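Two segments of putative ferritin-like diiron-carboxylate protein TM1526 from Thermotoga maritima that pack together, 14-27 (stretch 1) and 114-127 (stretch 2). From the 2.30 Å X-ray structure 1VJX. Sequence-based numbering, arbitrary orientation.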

ATOM      1  N   LYS A  14      -0.788  11.767 -14.408  1.00 47.83           N
ATOM      2  CA  LYS A  14       0.506  12.352 -14.138  1.00 47.06           C
ATOM      3  C   LYS A  14       1.221  11.570 -12.999  1.00 47.02           C
ATOM      4  O   LYS A  14       0.592  10.883 -12.208  1.00 45.95           O
ATOM      5  CB  LYS A  14       0.440  13.834 -13.841  1.00 45.70           C
ATOM      6  CG  LYS A  14      -0.098  14.671 -14.963  1.00 44.80           C
ATOM      7  CD  LYS A  14      -0.061  16.131 -14.584  1.00 40.99           C
ATOM      8  CE  LYS A  14      -0.713  17.016 -15.596  1.00 40.77           C
ATOM      9  NZ  LYS A  14      -0.959  18.424 -15.074  1.00 41.31           N
ATOM     10  N   VAL A  15       2.552  11.673 -12.974  1.00 47.03           N
ATOM     11  CA  VAL A  15       3.328  11.240 -11.833  1.00 47.98           C
ATOM     12  C   VAL A  15       2.735  11.739 -10.522  1.00 48.04           C
ATOM     13  O   VAL A  15       2.681  11.006  -9.547  1.00 49.09           O
ATOM     14  CB  VAL A  15       4.805  11.731 -11.952  1.00 48.13           C
ATOM     15  CG1 VAL A  15       5.527  11.746 -10.588  1.00 49.46           C
ATOM     16  CG2 VAL A  15       5.556  10.873 -12.958  1.00 47.64           C
ATOM     17  N   SER A  16       2.354  13.000 -10.478  1.00 46.92           N
ATOM     18  CA  SER A  16       1.859  13.584  -9.257  1.00 47.00           C
ATOM     19  C   SER A  16       0.527  12.986  -8.829  1.00 47.68           C
ATOM     20  O   SER A  16       0.226  12.957  -7.638  1.00 47.95           O
ATOM     21  CB  SER A  16       1.655  15.089  -9.454  1.00 46.55           C
ATOM     22  OG  SER A  16       0.820  15.291 -10.578  1.00 43.98           O
ATOM     23  N   ASP A  17      -0.295  12.621  -9.821  1.00 48.16           N
ATOM     24  CA  ASP A  17      -1.585  11.976  -9.616  1.00 48.00           C
ATOM     25  C   ASP A  17      -1.308  10.630  -8.963  1.00 48.37           C
ATOM     26  O   ASP A  17      -2.017  10.198  -8.061  1.00 48.31           O
ATOM     27  CB  ASP A  17      -2.312  11.727 -10.954  1.00 47.51           C
ATOM     28  CG  ASP A  17      -2.632  13.009 -11.720  1.00 46.09           C
ATOM     29  OD1 ASP A  17      -2.659  14.104 -11.123  1.00 45.13           O
ATOM     30  OD2 ASP A  17      -2.935  13.000 -12.930  1.00 42.14           O
ATOM     31  N   ILE A  18      -0.249   9.986  -9.407  1.00 48.92           N
ATOM     32  CA  ILE A  18       0.094   8.626  -8.924  1.00 49.23           C
ATOM     33  C   ILE A  18       0.669   8.672  -7.505  1.00 49.68           C
ATOM     34  O   ILE A  18       0.349   7.825  -6.677  1.00 49.76           O
ATOM     35  CB  ILE A  18       1.077   7.972  -9.898  1.00 49.41           C
ATOM     36  CG1 ILE A  18       0.445   7.815 -11.275  1.00 50.53           C
ATOM     37  CG2 ILE A  18       1.542   6.590  -9.415  1.00 49.76           C
ATOM     38  CD1 ILE A  18      -0.668   6.751 -11.328  1.00 53.30           C
ATOM     39  N   LEU A  19       1.533   9.643  -7.210  1.00 49.92           N
ATOM     40  CA  LEU A  19       1.951   9.850  -5.817  1.00 50.08           C
ATOM     41  C   LEU A  19       0.748  10.062  -4.892  1.00 49.89           C
ATOM     42  O   LEU A  19       0.726   9.524  -3.802  1.00 50.33           O
ATOM     43  CB  LEU A  19       2.848  11.041  -5.655  1.00 50.15           C
ATOM     44  CG  LEU A  19       4.314  10.868  -5.859  1.00 51.60           C
ATOM     45  CD1 LEU A  19       4.888  12.273  -5.880  1.00 50.75           C
ATOM     46  CD2 LEU A  19       4.931   9.954  -4.742  1.00 54.26           C
ATOM     47  N   THR A  20      -0.220  10.864  -5.317  1.00 49.42           N
ATOM     48  CA  THR A  20      -1.398  11.108  -4.499  1.00 49.64           C
ATOM     49  C   THR A  20      -2.119   9.776  -4.250  1.00 48.35           C
ATOM     50  O   THR A  20      -2.548   9.479  -3.154  1.00 46.99           O
ATOM     51  CB  THR A  20      -2.341  12.071  -5.199  1.00 50.14           C
ATOM     52  OG1 THR A  20      -1.698  13.352  -5.432  1.00 52.90           O
ATOM     53  CG2 THR A  20      -3.499  12.410  -4.281  1.00 51.82           C
ATOM     54  N   VAL A  21      -2.212   8.966  -5.301  1.00 48.07           N
ATOM     55  CA  VAL A  21      -2.849   7.674  -5.221  1.00 46.94           C
ATOM     56  C   VAL A  21      -2.061   6.813  -4.227  1.00 46.97           C
ATOM     57  O   VAL A  21      -2.656   6.225  -3.348  1.00 46.12           O
ATOM     58  CB  VAL A  21      -2.968   7.028  -6.624  1.00 46.81           C
ATOM     59  CG1 VAL A  21      -3.254   5.551  -6.514  1.00 46.65           C
ATOM     60  CG2 VAL A  21      -4.072   7.695  -7.439  1.00 44.58           C
ATOM     61  N   ALA A  22      -0.733   6.832  -4.336  1.00 47.59           N
ATOM     62  CA  ALA A  22       0.156   6.011  -3.504  1.00 48.75           C
ATOM     63  C   ALA A  22       0.136   6.430  -2.058  1.00 48.52           C
ATOM     64  O   ALA A  22       0.194   5.600  -1.151  1.00 47.63           O
ATOM     65  CB  ALA A  22       1.583   6.066  -4.039  1.00 49.59           C
ATOM     66  N   ILE A  23      -0.011   7.734  -1.839  1.00 48.85           N
ATOM     67  CA  ILE A  23      -0.085   8.233  -0.492  1.00 47.65           C
ATOM     68  C   ILE A  23      -1.326   7.648   0.152  1.00 48.41           C
ATOM     69  O   ILE A  23      -1.288   7.210   1.299  1.00 48.35           O
ATOM     70  CB  ILE A  23      -0.126   9.714  -0.508  1.00 47.70           C
ATOM     71  CG1 ILE A  23       1.238  10.282  -0.906  1.00 47.74           C
ATOM     72  CG2 ILE A  23      -0.574  10.300   0.869  1.00 45.91           C
ATOM     73  CD1 ILE A  23       1.169  11.811  -1.189  1.00 47.31           C
ATOM     74  N   ARG A  24      -2.436   7.633  -0.580  1.00 49.03           N
ATOM     75  CA  ARG A  24      -3.699   7.217   0.022  1.00 49.36           C
ATOM     76  C   ARG A  24      -3.737   5.704   0.309  1.00 49.45           C
ATOM     77  O   ARG A  24      -4.281   5.299   1.339  1.00 48.91           O
ATOM     78  CB  ARG A  24      -4.876   7.668  -0.819  1.00 49.76           C
ATOM     79  CG  ARG A  24      -5.112   9.076  -0.714  1.00 48.74           C
ATOM     80  CD  ARG A  24      -5.951   9.667  -1.819  1.00 51.23           C
ATOM     81  NE  ARG A  24      -5.971  11.152  -1.775  1.00 51.11           N
ATOM     82  CZ  ARG A  24      -7.082  11.924  -1.765  1.00 53.04           C
ATOM     83  NH1 ARG A  24      -8.303  11.391  -1.753  1.00 53.84           N
ATOM     84  NH2 ARG A  24      -6.965  13.252  -1.757  1.00 52.01           N
ATOM     85  N   LEU A  25      -3.105   4.910  -0.565  1.00 49.58           N
ATOM     86  CA  LEU A  25      -3.033   3.483  -0.404  1.00 50.13           C
ATOM     87  C   LEU A  25      -2.247   3.138   0.868  1.00 50.28           C
ATOM     88  O   LEU A  25      -2.682   2.281   1.631  1.00 49.00           O
ATOM     89  CB  LEU A  25      -2.440   2.794  -1.651  1.00 50.49           C
ATOM     90  CG  LEU A  25      -3.269   2.884  -2.955  1.00 50.55           C
ATOM     91  CD1 LEU A  25      -2.598   2.130  -4.118  1.00 49.94           C
ATOM     92  CD2 LEU A  25      -4.695   2.393  -2.783  1.00 50.39           C
ATOM     93  N   GLU A  26      -1.146   3.856   1.128  1.00 50.13           N
ATOM     94  CA  GLU A  26      -0.345   3.645   2.340  1.00 49.79           C
ATOM     95  C   GLU A  26      -1.069   4.114   3.602  1.00 50.60           C
ATOM     96  O   GLU A  26      -0.999   3.466   4.640  1.00 51.16           O
ATOM     97  CB  GLU A  26       1.013   4.329   2.223  1.00 49.40           C
ATOM     98  CG  GLU A  26       1.906   3.731   1.146  1.00 47.90           C
ATOM     99  CD  GLU A  26       2.509   2.373   1.485  1.00 47.17           C
ATOM    100  OE1 GLU A  26       2.334   1.899   2.619  1.00 44.45           O
ATOM    101  OE2 GLU A  26       3.198   1.786   0.600  1.00 48.10           O
ATOM    102  N   GLU A  27      -1.754   5.245   3.512  1.00 50.82           N
ATOM    103  CA  GLU A  27      -2.589   5.736   4.611  1.00 51.29           C
ATOM    104  C   GLU A  27      -3.758   4.786   4.923  1.00 51.12           C
ATOM    105  O   GLU A  27      -4.102   4.566   6.076  1.00 51.51           O
ATOM    106  CB  GLU A  27      -3.133   7.139   4.285  1.00 50.16           C
ATOM    107  CG  GLU A  27      -2.063   8.231   4.221  1.00 51.26           C
ATOM    108  CD  GLU A  27      -2.580   9.601   3.750  1.00 51.73           C
ATOM    109  OE1 GLU A  27      -3.641   9.700   3.099  1.00 49.05           O
ATOM    110  OE2 GLU A  27      -1.926  10.617   4.064  1.00 53.68           O
ATOM    111  N   ASP A 114      -2.679  -5.040  -5.616  1.00 47.27           N
ATOM    112  CA  ASP A 114      -3.150  -3.937  -6.445  1.00 46.35           C
ATOM    113  C   ASP A 114      -2.256  -2.717  -6.223  1.00 46.37           C
ATOM    114  O   ASP A 114      -1.809  -2.046  -7.174  1.00 44.92           O
ATOM    115  CB  ASP A 114      -4.574  -3.603  -6.085  1.00 47.30           C
ATOM    116  CG  ASP A 114      -5.602  -4.590  -6.644  1.00 46.98           C
ATOM    117  OD1 ASP A 114      -5.321  -5.379  -7.548  1.00 44.93           O
ATOM    118  OD2 ASP A 114      -6.785  -4.548  -6.275  1.00 50.86           O
ATOM    119  N   SER A 115      -1.945  -2.471  -4.953  1.00 46.58           N
ATOM    120  CA  SER A 115      -1.044  -1.395  -4.554  1.00 46.65           C
ATOM    121  C   SER A 115       0.406  -1.602  -5.028  1.00 47.25           C
ATOM    122  O   SER A 115       1.105  -0.641  -5.368  1.00 47.70           O
ATOM    123  CB  SER A 115      -1.087  -1.283  -3.052  1.00 46.28           C
ATOM    124  OG  SER A 115      -2.435  -1.087  -2.641  1.00 49.55           O
ATOM    125  N   ILE A 116       0.856  -2.851  -5.070  1.00 46.48           N
ATOM    126  CA  ILE A 116       2.219  -3.125  -5.570  1.00 46.38           C
ATOM    127  C   ILE A 116       2.389  -2.728  -7.045  1.00 45.48           C
ATOM    128  O   ILE A 116       3.387  -2.091  -7.413  1.00 44.45           O
ATOM    129  CB  ILE A 116       2.628  -4.559  -5.251  1.00 45.17           C
ATOM    130  CG1 ILE A 116       2.864  -4.645  -3.745  1.00 45.14           C
ATOM    131  CG2 ILE A 116       3.909  -4.977  -5.999  1.00 48.78           C
ATOM    132  CD1 ILE A 116       3.100  -6.018  -3.201  1.00 46.77           C
ATOM    133  N   ILE A 117       1.392  -3.066  -7.858  1.00 45.00           N
ATOM    134  CA  ILE A 117       1.393  -2.698  -9.267  1.00 44.32           C
ATOM    135  C   ILE A 117       1.516  -1.203  -9.373  1.00 43.55           C
ATOM    136  O   ILE A 117       2.303  -0.673 -10.162  1.00 41.75           O
ATOM    137  CB  ILE A 117       0.112  -3.180  -9.992  1.00 44.25           C
ATOM    138  CG1 ILE A 117       0.049  -4.694  -9.999  1.00 44.25           C
ATOM    139  CG2 ILE A 117       0.052  -2.653 -11.433  1.00 44.38           C
ATOM    140  CD1 ILE A 117      -0.972  -5.303 -10.910  1.00 44.60           C
ATOM    141  N   LEU A 118       0.748  -0.503  -8.542  1.00 44.94           N
ATOM    142  CA  LEU A 118       0.738   0.956  -8.603  1.00 43.99           C
ATOM    143  C   LEU A 118       2.084   1.571  -8.202  1.00 44.59           C
ATOM    144  O   LEU A 118       2.541   2.568  -8.781  1.00 44.52           O
ATOM    145  CB  LEU A 118      -0.370   1.557  -7.773  1.00 43.95           C
ATOM    146  CG  LEU A 118      -0.145   3.107  -7.751  1.00 44.40           C
ATOM    147  CD1 LEU A 118      -0.958   3.823  -8.818  1.00 42.22           C
ATOM    148  CD2 LEU A 118      -0.364   3.653  -6.418  1.00 46.33           C
ATOM    149  N   TYR A 119       2.696   1.057  -7.158  1.00 45.17           N
ATOM    150  CA  TYR A 119       3.998   1.601  -6.807  1.00 45.10           C
ATOM    151  C   TYR A 119       5.044   1.302  -7.883  1.00 44.52           C
ATOM    152  O   TYR A 119       5.949   2.101  -8.035  1.00 44.66           O
ATOM    153  CB  TYR A 119       4.516   1.084  -5.458  1.00 46.43           C
ATOM    154  CG  TYR A 119       3.528   1.188  -4.314  1.00 47.00           C
ATOM    155  CD1 TYR A 119       2.780   2.332  -4.111  1.00 43.96           C
ATOM    156  CD2 TYR A 119       3.339   0.093  -3.442  1.00 48.30           C
ATOM    157  CE1 TYR A 119       1.858   2.422  -3.080  1.00 44.66           C
ATOM    158  CE2 TYR A 119       2.407   0.167  -2.419  1.00 48.28           C
ATOM    159  CZ  TYR A 119       1.680   1.346  -2.241  1.00 47.44           C
ATOM    160  OH  TYR A 119       0.769   1.408  -1.232  1.00 48.65           O
ATOM    161  N   TYR A 120       4.964   0.151  -8.575  1.00 42.76           N
ATOM    162  CA  TYR A 120       5.826  -0.089  -9.710  1.00 41.99           C
ATOM    163  C   TYR A 120       5.585   0.992 -10.803  1.00 43.14           C
ATOM    164  O   TYR A 120       6.516   1.542 -11.360  1.00 41.68           O
ATOM    165  CB  TYR A 120       5.662  -1.517 -10.272  1.00 41.68           C
ATOM    166  CG  TYR A 120       6.536  -2.585  -9.595  1.00 41.03           C
ATOM    167  CD1 TYR A 120       7.929  -2.486  -9.596  1.00 39.91           C
ATOM    168  CD2 TYR A 120       5.972  -3.712  -8.985  1.00 41.99           C
ATOM    169  CE1 TYR A 120       8.750  -3.475  -8.983  1.00 40.07           C
ATOM    170  CE2 TYR A 120       6.812  -4.732  -8.355  1.00 41.50           C
ATOM    171  CZ  TYR A 120       8.188  -4.586  -8.360  1.00 39.20           C
ATOM    172  OH  TYR A 120       9.020  -5.534  -7.770  1.00 41.17           O
ATOM    173  N   GLU A 121       4.319   1.325 -11.048  1.00 44.05           N
ATOM    174  CA  GLU A 121       3.964   2.290 -12.076  1.00 44.54           C
ATOM    175  C   GLU A 121       4.615   3.601 -11.799  1.00 44.75           C
ATOM    176  O   GLU A 121       5.219   4.174 -12.699  1.00 45.17           O
ATOM    177  CB  GLU A 121       2.445   2.409 -12.222  1.00 44.09           C
ATOM    178  CG  GLU A 121       1.880   1.181 -12.956  1.00 44.51           C
ATOM    179  CD  GLU A 121       0.357   1.057 -12.934  1.00 45.32           C
ATOM    180  OE1 GLU A 121      -0.283   1.587 -12.005  1.00 50.17           O
ATOM    181  OE2 GLU A 121      -0.204   0.423 -13.863  1.00 42.30           O
ATOM    182  N   LEU A 122       4.518   4.024 -10.537  1.00 45.65           N
ATOM    183  CA  LEU A 122       5.098   5.254 -10.008  1.00 45.95           C
ATOM    184  C   LEU A 122       6.613   5.317 -10.165  1.00 46.46           C
ATOM    185  O   LEU A 122       7.176   6.339 -10.607  1.00 47.56           O
ATOM    186  CB  LEU A 122       4.787   5.382  -8.502  1.00 46.16           C
ATOM    187  CG  LEU A 122       5.564   6.510  -7.778  1.00 45.98           C
ATOM    188  CD1 LEU A 122       5.273   7.887  -8.426  1.00 45.76           C
ATOM    189  CD2 LEU A 122       5.300   6.546  -6.269  1.00 46.59           C
ATOM    190  N   LYS A 123       7.267   4.230  -9.797  1.00 45.59           N
ATOM    191  CA  LYS A 123       8.693   4.126  -9.943  1.00 45.16           C
ATOM    192  C   LYS A 123       9.177   4.329 -11.376  1.00 44.81           C
ATOM    193  O   LYS A 123      10.145   5.063 -11.628  1.00 44.11           O
ATOM    194  CB  LYS A 123       9.196   2.822  -9.394  1.00 43.73           C
ATOM    195  CG  LYS A 123      10.713   2.836  -9.246  1.00 45.14           C
ATOM    196  CD  LYS A 123      11.335   1.660  -8.416  1.00 44.19           C
ATOM    197  CE  LYS A 123      11.152   0.336  -9.120  1.00 43.73           C
ATOM    198  NZ  LYS A 123      12.138   0.182 -10.221  1.00 45.48           N
ATOM    199  N   ASP A 124       8.472   3.715 -12.307  1.00 45.34           N
ATOM    200  CA  ASP A 124       8.743   3.911 -13.727  1.00 46.24           C
ATOM    201  C   ASP A 124       8.556   5.354 -14.200  1.00 45.96           C
ATOM    202  O   ASP A 124       9.113   5.726 -15.198  1.00 46.17           O
ATOM    203  CB  ASP A 124       7.831   3.036 -14.562  1.00 46.54           C
ATOM    204  CG  ASP A 124       8.417   1.669 -14.851  1.00 46.42           C
ATOM    205  OD1 ASP A 124       9.397   1.231 -14.156  1.00 51.33           O
ATOM    206  OD2 ASP A 124       7.940   0.969 -15.779  1.00 41.20           O
ATOM    207  N   GLY A 125       7.770   6.151 -13.494  1.00 46.52           N
ATOM    208  CA  GLY A 125       7.458   7.531 -13.917  1.00 46.83           C
ATOM    209  C   GLY A 125       8.383   8.573 -13.332  1.00 47.78           C
ATOM    210  O   GLY A 125       8.418   9.743 -13.787  1.00 47.38           O
ATOM    211  N   LEU A 126       9.089   8.164 -12.280  1.00 48.47           N
ATOM    212  CA  LEU A 126      10.098   8.984 -11.680  1.00 49.36           C
ATOM    213  C   LEU A 126      11.336   8.936 -12.563  1.00 50.61           C
ATOM    214  O   LEU A 126      11.646   7.910 -13.188  1.00 51.84           O
ATOM    215  CB  LEU A 126      10.383   8.555 -10.253  1.00 49.17           C
ATOM    216  CG  LEU A 126       9.224   8.732  -9.260  1.00 48.90           C
ATOM    217  CD1 LEU A 126       9.466   7.837  -7.990  1.00 49.55           C
ATOM    218  CD2 LEU A 126       9.070  10.145  -8.870  1.00 45.09           C
ATOM    219  N   VAL A 127      11.995  10.090 -12.638  1.00 51.35           N
ATOM    220  CA  VAL A 127      13.145  10.339 -13.492  1.00 52.06           C
ATOM    221  C   VAL A 127      14.383  10.545 -12.624  1.00 52.00           C
ATOM    222  O   VAL A 127      15.493  10.184 -13.009  1.00 53.01           O
ATOM    223  CB  VAL A 127      12.877  11.606 -14.377  1.00 53.05           C
ATOM    224  CG1 VAL A 127      14.141  12.471 -14.554  1.00 54.34           C
ATOM    225  CG2 VAL A 127      12.292  11.196 -15.735  1.00 53.73           C
TER
HETATM  226  O   HOH W   1      -2.295  -0.245   0.323  1.00 32.74           O

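The two stretches are largely helical and run roughly antiparallel, their N-to-C directions 147° apart and their axes 9.6 Å apart at closest approach. CA atoms pair as V15 with G125 (5.9 Å), I18 with L122 (6.1 Å), A22 with Y119 (6.7 Å) and L25 with S115 (6.7 Å).

The contact, which buries 612 Å² summed over both sides, is mainly apolar and centres on two leucine knobs, whose branched, apolar side chains fill holes lined by aliphatic groups. L118 sits among I18, V21, A22 and L25, its CD2 lying 3.5 Å from both V21 CG1 and L25 CD1. One turn on, L122 enters the hole formed by V15, I18, L19 and A22; its CB approaches I18 CG2 at 3.6 Å and its CD2 meets L19 CD2 at 3.8 Å. The small A22 borders both knobs, and its CB also meets the edge of the Y119 ring at CE1 (3.8 Å).

G125 suits the closest pairing: V15 CG2 lies 3.2 Å from G125 O, and a CB on the glycine would crowd that methyl. Polar groups gather toward the other end. Y119 OH reaches within 3.1 Å of E26 OE2, while a water donates hydrogen bonds to L25 O (2.9 Å) and S115 OG (3.1 Å), bridging the helices; the serine suits this buried site because its hydroxyl can accept from the water.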